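Local coordinates for interleukin-1beta (Gallus gallus, PDB 2WRY), which probably acts as a secreted pro-inflammatory cytokine that binds the interleukin-1 receptor, this chain being the C-terminal, beta-trefoil part of a longer protein, at residues F15-K20 / V152-Y157. Sequence-based numbering, arbitrary orientation.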
loop_
_atom_site.group_PDB
_atom_site.type_symbol
_atom_site.label_atom_id
_atom_site.label_comp_id
_atom_site.label_asym_id
_atom_site.label_seq_id
_atom_site.Cartn_x
_atom_site.Cartn_y
_atom_site.Cartn_z
ATOM N N PHE A 15 -8.924 -5.742 -1.557
ATOM C CA PHE A 15 -8.695 -7.173 -1.426
ATOM C C PHE A 15 -7.601 -7.517 -2.423
ATOM O O PHE A 15 -7.510 -6.886 -3.467
ATOM C CB PHE A 15 -9.950 -7.956 -1.833
ATOM C CG PHE A 15 -11.073 -7.848 -0.856
ATOM C CD1 PHE A 15 -11.206 -8.783 0.168
ATOM C CD2 PHE A 15 -11.989 -6.802 -0.948
ATOM C CE1 PHE A 15 -12.260 -8.697 1.098
ATOM C CE2 PHE A 15 -13.031 -6.695 -0.013
ATOM C CZ PHE A 15 -13.160 -7.644 1.000
ATOM N N ASP A 16 -6.796 -8.527 -2.125
ATOM C CA ASP A 16 -5.901 -9.040 -3.162
ATOM C C ASP A 16 -6.672 -9.934 -4.119
ATOM O O ASP A 16 -7.869 -10.182 -3.909
ATOM C CB ASP A 16 -4.619 -9.661 -2.587
ATOM C CG ASP A 16 -4.813 -11.024 -1.953
ATOM O OD1 ASP A 16 -5.860 -11.712 -2.155
ATOM O OD2 ASP A 16 -3.870 -11.430 -1.211
ATOM N N ILE A 17 -5.996 -10.411 -5.167
ATOM C CA ILE A 17 -6.654 -11.187 -6.230
ATOM C C ILE A 17 -7.151 -12.573 -5.795
ATOM O O ILE A 17 -7.907 -13.250 -6.548
ATOM C CB ILE A 17 -5.683 -11.313 -7.481
ATOM C CG1 ILE A 17 -6.506 -11.272 -8.749
ATOM C CG2 ILE A 17 -4.715 -12.528 -7.388
ATOM C CD1 ILE A 17 -7.086 -9.904 -8.985
ATOM N N ASN A 18 -6.758 -13.006 -4.602
ATOM C CA ASN A 18 -7.250 -14.244 -4.039
ATOM C C ASN A 18 -8.234 -13.975 -2.908
ATOM O O ASN A 18 -8.523 -14.865 -2.107
ATOM C CB ASN A 18 -6.095 -15.099 -3.540
ATOM C CG ASN A 18 -6.507 -16.542 -3.335
ATOM O OD1 ASN A 18 -7.040 -17.200 -4.264
ATOM N ND2 ASN A 18 -6.251 -17.058 -2.148
ATOM N N GLN A 19 -8.723 -12.734 -2.852
ATOM C CA GLN A 19 -9.777 -12.293 -1.915
ATOM C C GLN A 19 -9.336 -12.238 -0.460
ATOM O O GLN A 19 -10.183 -12.270 0.446
ATOM C CB GLN A 19 -11.081 -13.108 -2.071
ATOM C CG GLN A 19 -11.533 -13.291 -3.552
ATOM C CD GLN A 19 -11.123 -14.653 -4.112
ATOM O OE1 GLN A 19 -11.361 -15.686 -3.487
ATOM N NE2 GLN A 19 -10.493 -14.654 -5.276
ATOM N N LYS A 20 -8.017 -12.109 -0.225
ATOM C CA LYS A 20 -7.548 -11.786 1.119
ATOM C C LYS A 20 -7.704 -10.275 1.378
ATOM O O LYS A 20 -7.505 -9.450 0.480
ATOM C CB LYS A 20 -6.092 -12.221 1.323
ATOM C CG LYS A 20 -5.911 -13.702 1.117
ATOM C CD LYS A 20 -4.642 -14.271 1.769
ATOM C CE LYS A 20 -3.349 -13.607 1.250
ATOM N NZ LYS A 20 -3.130 -13.868 -0.215
ATOM N N VAL A 152 5.174 -15.970 -6.964
ATOM C CA VAL A 152 5.092 -16.628 -5.638
ATOM C C VAL A 152 4.751 -15.627 -4.529
ATOM O O VAL A 152 5.195 -15.713 -3.377
ATOM C CB VAL A 152 6.359 -17.477 -5.284
ATOM C CG1 VAL A 152 6.022 -18.497 -4.211
ATOM C CG2 VAL A 152 6.910 -18.170 -6.515
ATOM N N ASN A 153 3.946 -14.660 -4.933
ATOM C CA ASN A 153 3.277 -13.701 -4.037
ATOM C C ASN A 153 2.150 -13.094 -4.868
ATOM O O ASN A 153 2.023 -13.379 -6.081
ATOM C CB ASN A 153 4.246 -12.597 -3.566
ATOM C CG ASN A 153 4.810 -11.786 -4.718
ATOM O OD1 ASN A 153 4.095 -11.030 -5.362
ATOM N ND2 ASN A 153 6.120 -11.951 -4.983
ATOM N N ILE A 154 1.339 -12.253 -4.240
ATOM C CA ILE A 154 0.271 -11.579 -4.972
ATOM C C ILE A 154 0.566 -10.083 -4.875
ATOM O O ILE A 154 0.711 -9.549 -3.775
ATOM C CB ILE A 154 -1.101 -11.897 -4.377
ATOM C CG1 ILE A 154 -1.432 -13.383 -4.610
ATOM C CG2 ILE A 154 -2.163 -10.987 -4.978
ATOM C CD1 ILE A 154 -2.489 -13.880 -3.687
ATOM N N ALA A 155 0.645 -9.412 -6.018
ATOM C CA ALA A 155 0.904 -7.967 -6.033
ATOM C C ALA A 155 -0.225 -7.229 -6.780
ATOM O O ALA A 155 -0.066 -6.083 -7.159
ATOM C CB ALA A 155 2.289 -7.642 -6.648
ATOM N N THR A 156 -1.358 -7.908 -6.929
ATOM C CA THR A 156 -2.507 -7.420 -7.694
ATOM C C THR A 156 -3.714 -7.369 -6.762
ATOM O O THR A 156 -3.997 -8.360 -6.043
ATOM C CB THR A 156 -2.827 -8.369 -8.899
ATOM O OG1 THR A 156 -1.665 -8.500 -9.745
ATOM C CG2 THR A 156 -3.998 -7.818 -9.726
ATOM N N TYR A 157 -4.413 -6.230 -6.815
ATOM C CA TYR A 157 -5.516 -5.909 -5.881
ATOM C C TYR A 157 -6.750 -5.469 -6.625
ATOM O O TYR A 157 -6.699 -5.040 -7.779
ATOM C CB TYR A 157 -5.081 -4.785 -4.892
ATOM C CG TYR A 157 -3.848 -5.170 -4.121
ATOM C CD1 TYR A 157 -3.927 -5.949 -2.939
ATOM C CD2 TYR A 157 -2.591 -4.856 -4.626
ATOM C CE1 TYR A 157 -2.761 -6.383 -2.270
ATOM C CE2 TYR A 157 -1.432 -5.284 -3.974
ATOM C CZ TYR A 157 -1.513 -6.042 -2.819
ATOM O OH TYR A 157 -0.339 -6.420 -2.193
#
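Ile154 carries the main side-chain packing, with one methyl on Asp16 and Ile17 and the other against the Asp16–Lys20 ion pair. Its CG2 lies 3.7 Å from Asp16 CB and also meets Ile17 CG2, while its CD1 touches Asn18 CB and comes within 3.5 Å of Lys20 NZ and 3.7 Å of Asp16 OD2. Ile17 and Thr156 run side by side, CD1 against CG2. CE1 of the Tyr157 ring touches Asp16 CB, and the ring turns an edge to Phe15 O.

One conventional hydrogen bond joins the two segments, a weak one from Ile17 N to Thr156 O (3.0 Å, 127°). CA-H...O contacts (Tyr157 CA to Phe15 O, Asp16 CA to Thr156 O) and Phe15–Lys158 backbone bonds continue the antiparallel pairing. Here, in the beta-trefoil of the IL-1 family, the end of strand 4-16 meets the start of the C-terminal strand 157-160.

Charge and turn meet at Asp16. OD1 accepts Asn18 N, making an Asx turn, and Lys20 N from the opposite face of the carboxylate; OD2 offers its syn lone pair to Lys20 NZ in a 2.7 Å salt bridge. An alanine here would probably leave both amides and the ammonium without this carboxylate, the type I turn keeping its Gln19 N to Asp16 O bond. Thr135 OG1 also hydrogen-bonds OD2.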